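PDB 4IOB: diguanylate cyclase TpbB from Pseudomonas aeruginosa, which condenses two GTP molecules into the second messenger cyclic-di-GMP through its magnesium-dependent GGDEF domain, the part present here, within a signalling system important for biofilm formation. Local coordinates for residues R60-Q64 with L65-D69; A101-Q104 with A105-L109. All blocks are in the same frame, centred on the assembly; numbering follows the deposited sequence.

Interaction 1: residues R60-Q64 with L65-D69; sequences RIRGQ and LRESD
Leu-65 lies against the last turn of the helix it follows, and its side chain meets Ile-61, four residues earlier, on the side that faces the sheet. The apolar part of the meeting is between methyl groups: CD1 of Leu-65 comes within 4.2 Å of CG2 of Ile-61. With chi1 at -57°, the Leu-65 CG sits opposite its own carbonyl carbon and beside the backbone N, a setting that places CG and CD1 next to the backbone carbonyl oxygen of Ile-61. Val-71 of strand 70-75 and Val-81 of strand 78-86 touch both side chains, and Ile-95 of helix 89-102 adds to the cover over Leu-65.

The backbone is tied to the helix end as well. Leu-65 N donates to Arg-62 O at 3.1 Å, with an N-H...O angle of 154°. Gly-63 is the first residue to leave helical geometry, so the bond spans the exit from helix 47-62. Here the GGDEF domain, an alpha/beta fold with helices packed on a central sheet, passes from helix to edge strand 70-75. A type I beta turn from Arg-66 to Asp-69 completes the connection, and the Asp-69 carboxylate accepts a bond from the first residue of the turn: Arg-66 N reaches OD2 at 2.9 Å, from above the carboxylate plane.

The outer side is much looser. The Arg-62 chain, bent at chi2 (63°), brings its guanidinium alongside the loop, where Leu-65 O lies at the group's edge, 3.6 Å from NH1. Glu-67 is exposed, and its OE2 stays 5.6 Å from Arg-62 NH2, too far for a salt bridge, though the opposite charges may still attract weakly.

Interaction 2: residues A101-Q104 with A105-L109; sequences ASMQ and APIRL
This is a local helix-to-strand contact just beyond helix 89-102, where the chain leaves the helix and enters the short strand 107-108 of a two-stranded antiparallel hairpin. Its side-chain part is a single apolar meeting four residues apart: CE of Met-103 lies 4.0 Å from CD1 of Ile-107. The two side chains meet at a slant. Met-103 starts out directed away from the following segment, but bends at both chi2 (-56°) and chi3 (-58°) bring its methyl end round to the isoleucine. Both residues are buried, and both rest on Arg-60 of helix 47-62; Ile-107 also touches Asn-56 there.

Between them the chain runs through Gln-104, Ala-105 and Pro-106 on the exposed side. Pro-106 CD lies 3.7 Å from Gln-104 O, a plain van der Waals approach. Around the end of the helix, Ser-102 OG is bonded to Ile-99 O, while Gln-104 N makes a weak bond to Ala-101 O, 3.4 Å long. Ile-107 pairs through its backbone with Val-115 of the partner strand. No hydrogen bond joins 101-104 to 105-109. The direct side-chain contact is therefore apolar, and a polar hold comes from outside, through the Arg-60 guanidinium, which bonds Ala-105 O and Pro-106 O.

Interaction 1 precedes interaction 2 along the chain, and their centres lie about 17 Å apart within the same GGDEF domain. One covers the exit from helix 47-62 toward edge strand 70-75 of the main sheet, the other the exit from helix 89-102 toward the 107-108/114-115 hairpin. Arg-60 bridges them: NH1 lies 2.5 Å from Ala-105 O and NH2 3.0 Å from Pro-106 O, both probable hydrogen bonds, and its CD packs on Met-103 SD at 3.6 Å. The side chains of Ile-61 and Met-103 lie about 8 and 6 Å, respectively, from that of Ser-35, a magnesium-binding residue, so both contacts border the metal-binding region without belonging to it.

Interaction 1: residues R60-Q64 with L65-D69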
ATOM      1  N   ARG A  60       8.286  -2.946   7.063  1.00 35.16           N
ATOM      2  CA  ARG A  60       7.623  -4.218   6.799  1.00 35.81           C
ATOM      3  C   ARG A  60       7.080  -4.287   5.376  1.00 36.87           C
ATOM      4  O   ARG A  60       6.967  -5.368   4.798  1.00 37.24           O
ATOM      5  CB  ARG A  60       6.507  -4.468   7.816  1.00 35.53           C
ATOM      6  CG  ARG A  60       7.012  -4.645   9.238  1.00 36.03           C
ATOM      7  CD  ARG A  60       5.930  -5.188  10.156  1.00 36.37           C
ATOM      8  NE  ARG A  60       6.449  -5.482  11.488  1.00 36.49           N
ATOM      9  CZ  ARG A  60       5.735  -6.026  12.466  1.00 36.92           C
ATOM     10  NH1 ARG A  60       4.462  -6.340  12.265  1.00 38.00           N
ATOM     11  NH2 ARG A  60       6.291  -6.258  13.647  1.00 35.88           N
ATOM     12  N   ILE A  61       6.743  -3.131   4.814  1.00 37.13           N
ATOM     13  CA  ILE A  61       6.274  -3.068   3.436  1.00 37.86           C
ATOM     14  C   ILE A  61       7.449  -3.190   2.470  1.00 39.00           C
ATOM     15  O   ILE A  61       7.417  -3.987   1.533  1.00 39.23           O
ATOM     16  CB  ILE A  61       5.517  -1.757   3.150  1.00 37.04           C
ATOM     17  CG1 ILE A  61       4.291  -1.640   4.059  1.00 35.89           C
ATOM     18  CG2 ILE A  61       5.107  -1.687   1.687  1.00 36.15           C
ATOM     19  CD1 ILE A  61       3.490  -0.373   3.846  1.00 34.86           C
ATOM     20  N   ARG A  62       8.489  -2.398   2.713  1.00 39.36           N
ATOM     21  CA  ARG A  62       9.673  -2.402   1.864  1.00 40.39           C
ATOM     22  C   ARG A  62      10.361  -3.762   1.867  1.00 41.27           C
ATOM     23  O   ARG A  62      10.826  -4.235   0.829  1.00 43.00           O
ATOM     24  CB  ARG A  62      10.655  -1.319   2.314  1.00 40.23           C
ATOM     25  CG  ARG A  62      11.954  -1.290   1.528  1.00 43.43           C
ATOM     26  CD  ARG A  62      11.709  -0.970   0.062  1.00 46.85           C
ATOM     27  NE  ARG A  62      12.951  -0.935  -0.705  1.00 48.91           N
ATOM     28  CZ  ARG A  62      13.501  -1.998  -1.284  1.00 51.48           C
ATOM     29  NH1 ARG A  62      12.917  -3.186  -1.188  1.00 51.33           N
ATOM     30  NH2 ARG A  62      14.634  -1.874  -1.963  1.00 49.84           N
ATOM     31  N   GLY A  63      10.423  -4.387   3.038  1.00 41.13           N
ATOM     32  CA  GLY A  63      11.094  -5.673   3.181  1.00 40.63           C
ATOM     33  C   GLY A  63      10.364  -6.803   2.484  1.00 41.41           C
ATOM     34  O   GLY A  63      10.750  -7.967   2.596  1.00 40.68           O
ATOM     35  N   GLN A  64       9.305  -6.459   1.758  1.00 40.45           N
ATOM     36  CA  GLN A  64       8.497  -7.460   1.077  1.00 39.14           C
ATOM     37  C   GLN A  64       8.383  -7.139  -0.408  1.00 39.51           C
ATOM     38  O   GLN A  64       7.562  -7.722  -1.116  1.00 39.97           O
ATOM     39  CB  GLN A  64       7.104  -7.529   1.703  1.00 40.14           C
ATOM     40  CG  GLN A  64       6.543  -8.936   1.806  1.00 42.78           C
ATOM     41  CD  GLN A  64       7.240  -9.755   2.872  1.00 43.99           C
ATOM     42  OE1 GLN A  64       7.882  -9.075   3.816  1.00 46.51           O
ATOM     43  NE2 GLN A  64       7.207 -10.986   2.848  1.00 44.45           N
ATOM     44  N   LEU A  65       9.211  -6.211  -0.875  1.00 40.67           N
ATOM     45  CA  LEU A  65       9.144  -5.754  -2.259  1.00 43.57           C
ATOM     46  C   LEU A  65      10.420  -6.052  -3.038  1.00 47.21           C
ATOM     47  O   LEU A  65      11.495  -6.208  -2.458  1.00 49.73           O
ATOM     48  CB  LEU A  65       8.856  -4.253  -2.311  1.00 43.54           C
ATOM     49  CG  LEU A  65       7.593  -3.765  -1.600  1.00 43.27           C
ATOM     50  CD1 LEU A  65       7.437  -2.261  -1.762  1.00 43.11           C
ATOM     51  CD2 LEU A  65       6.366  -4.494  -2.126  1.00 44.41           C
ATOM     52  N   ARG A  66      10.288  -6.127  -4.357  1.00 48.41           N
ATOM     53  CA  ARG A  66      11.435  -6.281  -5.239  1.00 49.47           C
ATOM     54  C   ARG A  66      12.071  -4.916  -5.467  1.00 50.16           C
ATOM     55  O   ARG A  66      11.374  -3.905  -5.547  1.00 52.49           O
ATOM     56  CB  ARG A  66      11.002  -6.887  -6.575  1.00 50.54           C
ATOM     57  CG  ARG A  66      10.257  -8.206  -6.447  1.00 51.20           C
ATOM     58  CD  ARG A  66       9.615  -8.606  -7.765  1.00 51.40           C
ATOM     59  N   GLU A  67      13.395  -4.888  -5.568  1.00 50.64           N
ATOM     60  CA  GLU A  67      14.118  -3.633  -5.746  1.00 51.00           C
ATOM     61  C   GLU A  67      13.525  -2.789  -6.872  1.00 47.56           C
ATOM     62  O   GLU A  67      13.795  -1.592  -6.970  1.00 46.39           O
ATOM     63  CB  GLU A  67      15.600  -3.905  -6.004  1.00 56.04           C
ATOM     64  CG  GLU A  67      16.331  -4.494  -4.808  1.00 60.37           C
ATOM     65  CD  GLU A  67      17.712  -5.007  -5.164  1.00 65.84           C
ATOM     66  OE1 GLU A  67      17.913  -5.420  -6.326  1.00 69.37           O
ATOM     67  OE2 GLU A  67      18.596  -5.000  -4.281  1.00 65.96           O
ATOM     68  N   SER A  68      12.714  -3.419  -7.716  1.00 45.56           N
ATOM     69  CA  SER A  68      12.070  -2.726  -8.826  1.00 43.66           C
ATOM     70  C   SER A  68      10.798  -2.015  -8.372  1.00 41.43           C
ATOM     71  O   SER A  68      10.361  -1.046  -8.993  1.00 39.66           O
ATOM     72  CB  SER A  68      11.742  -3.710  -9.951  1.00 44.66           C
ATOM     73  OG  SER A  68      11.021  -3.073 -10.991  1.00 47.21           O
ATOM     74  N   ASP A  69      10.210  -2.507  -7.287  1.00 40.29           N
ATOM     75  CA  ASP A  69       8.973  -1.946  -6.759  1.00 38.63           C
ATOM     76  C   ASP A  69       9.231  -0.639  -6.016  1.00 38.03           C
ATOM     77  O   ASP A  69      10.368  -0.331  -5.664  1.00 37.31           O
ATOM     78  CB  ASP A  69       8.288  -2.956  -5.837  1.00 39.20           C
ATOM     79  CG  ASP A  69       8.074  -4.299  -6.509  1.00 39.82           C
ATOM     80  OD1 ASP A  69       8.049  -4.342  -7.757  1.00 38.98           O
ATOM     81  OD2 ASP A  69       7.932  -5.312  -5.791  1.00 41.33           O
TER

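Interaction 2: residues A101-Q104 with A105-L109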
ATOM      1  N   ALA A 101       0.623 -10.420   5.751  1.00 35.33           N
ATOM      2  CA  ALA A 101       1.116 -11.502   6.594  1.00 36.79           C
ATOM      3  C   ALA A 101       2.296 -11.054   7.453  1.00 39.48           C
ATOM      4  O   ALA A 101       2.580 -11.651   8.491  1.00 41.28           O
ATOM      5  CB  ALA A 101       1.502 -12.703   5.745  1.00 35.48           C
ATOM      6  N   SER A 102       2.980 -10.003   7.014  1.00 41.83           N
ATOM      7  CA  SER A 102       4.123  -9.477   7.753  1.00 44.49           C
ATOM      8  C   SER A 102       3.667  -8.630   8.937  1.00 48.35           C
ATOM      9  O   SER A 102       4.437  -8.373   9.862  1.00 50.18           O
ATOM     10  CB  SER A 102       5.024  -8.649   6.835  1.00 43.70           C
ATOM     11  OG  SER A 102       4.367  -7.470   6.403  1.00 44.26           O
ATOM     12  N   MET A 103       2.409  -8.199   8.900  1.00 51.32           N
ATOM     13  CA  MET A 103       1.846  -7.382   9.968  1.00 53.89           C
ATOM     14  C   MET A 103       1.279  -8.244  11.089  1.00 56.95           C
ATOM     15  O   MET A 103       0.924  -7.740  12.155  1.00 58.36           O
ATOM     16  CB  MET A 103       0.757  -6.458   9.420  1.00 52.66           C
ATOM     17  CG  MET A 103       1.287  -5.330   8.552  1.00 51.04           C
ATOM     18  SD  MET A 103       2.503  -4.327   9.423  1.00 51.80           S
ATOM     19  CE  MET A 103       1.544  -3.776  10.831  1.00 50.99           C
ATOM     20  N   GLN A 104       1.196  -9.547  10.841  1.00 60.34           N
ATOM     21  CA  GLN A 104       0.643 -10.475  11.818  1.00 62.60           C
ATOM     22  C   GLN A 104       1.497 -10.519  13.082  1.00 61.32           C
ATOM     23  O   GLN A 104       1.016 -10.883  14.155  1.00 62.33           O
ATOM     24  CB  GLN A 104       0.510 -11.872  11.209  1.00 65.31           C
ATOM     25  CG  GLN A 104      -0.444 -12.788  11.957  1.00 70.55           C
ATOM     26  CD  GLN A 104      -0.829 -14.009  11.149  1.00 73.97           C
ATOM     27  OE1 GLN A 104      -0.265 -14.129   9.952  1.00 78.96           O
ATOM     28  NE2 GLN A 104      -1.625 -14.836  11.592  1.00 75.01           N
ATOM     29  N   ALA A 105       2.765 -10.143  12.949  1.00 60.40           N
ATOM     30  CA  ALA A 105       3.669 -10.079  14.091  1.00 57.81           C
ATOM     31  C   ALA A 105       3.551  -8.728  14.788  1.00 57.94           C
ATOM     32  O   ALA A 105       3.629  -7.683  14.141  1.00 59.84           O
ATOM     33  CB  ALA A 105       5.103 -10.329  13.651  1.00 56.20           C
ATOM     34  N   PRO A 106       3.361  -8.747  16.116  1.00 57.55           N
ATOM     35  CA  PRO A 106       3.173  -7.542  16.923  1.00 55.61           C
ATOM     36  C   PRO A 106       4.305  -6.532  16.750  1.00 53.15           C
ATOM     37  O   PRO A 106       5.441  -6.913  16.471  1.00 52.05           O
ATOM     38  CB  PRO A 106       3.166  -8.080  18.356  1.00 55.54           C
ATOM     39  CG  PRO A 106       2.711  -9.493  18.224  1.00 56.56           C
ATOM     40  CD  PRO A 106       3.292  -9.974  16.927  1.00 58.34           C
ATOM     41  N   ILE A 107       3.985  -5.252  16.922  1.00 49.90           N
ATOM     42  CA  ILE A 107       4.979  -4.188  16.827  1.00 48.82           C
ATOM     43  C   ILE A 107       5.441  -3.741  18.211  1.00 49.08           C
ATOM     44  O   ILE A 107       4.647  -3.250  19.013  1.00 48.14           O
ATOM     45  CB  ILE A 107       4.435  -2.967  16.063  1.00 47.84           C
ATOM     46  CG1 ILE A 107       4.177  -3.325  14.598  1.00 48.03           C
ATOM     47  CG2 ILE A 107       5.407  -1.801  16.163  1.00 45.69           C
ATOM     48  CD1 ILE A 107       3.665  -2.168  13.768  1.00 45.95           C
ATOM     49  N   ARG A 108       6.730  -3.913  18.480  1.00 50.33           N
ATOM     50  CA  ARG A 108       7.306  -3.538  19.765  1.00 51.60           C
ATOM     51  C   ARG A 108       7.556  -2.036  19.820  1.00 53.32           C
ATOM     52  O   ARG A 108       8.326  -1.498  19.025  1.00 57.08           O
ATOM     53  CB  ARG A 108       8.619  -4.288  19.989  1.00 52.41           C
ATOM     54  CG  ARG A 108       8.547  -5.773  19.672  1.00 52.51           C
ATOM     55  N   LEU A 109       6.902  -1.359  20.759  1.00 52.87           N
ATOM     56  CA  LEU A 109       7.084   0.080  20.921  1.00 51.10           C
ATOM     57  C   LEU A 109       8.391   0.396  21.641  1.00 50.26           C
ATOM     58  O   LEU A 109       9.138  -0.509  22.013  1.00 48.99           O
ATOM     59  CB  LEU A 109       5.896   0.700  21.660  1.00 51.81           C
ATOM     60  CG  LEU A 109       4.583   0.757  20.877  1.00 51.86           C
ATOM     61  CD1 LEU A 109       3.470   1.345  21.730  1.00 51.75           C
ATOM     62  CD2 LEU A 109       4.759   1.555  19.595  1.00 52.78           C
TER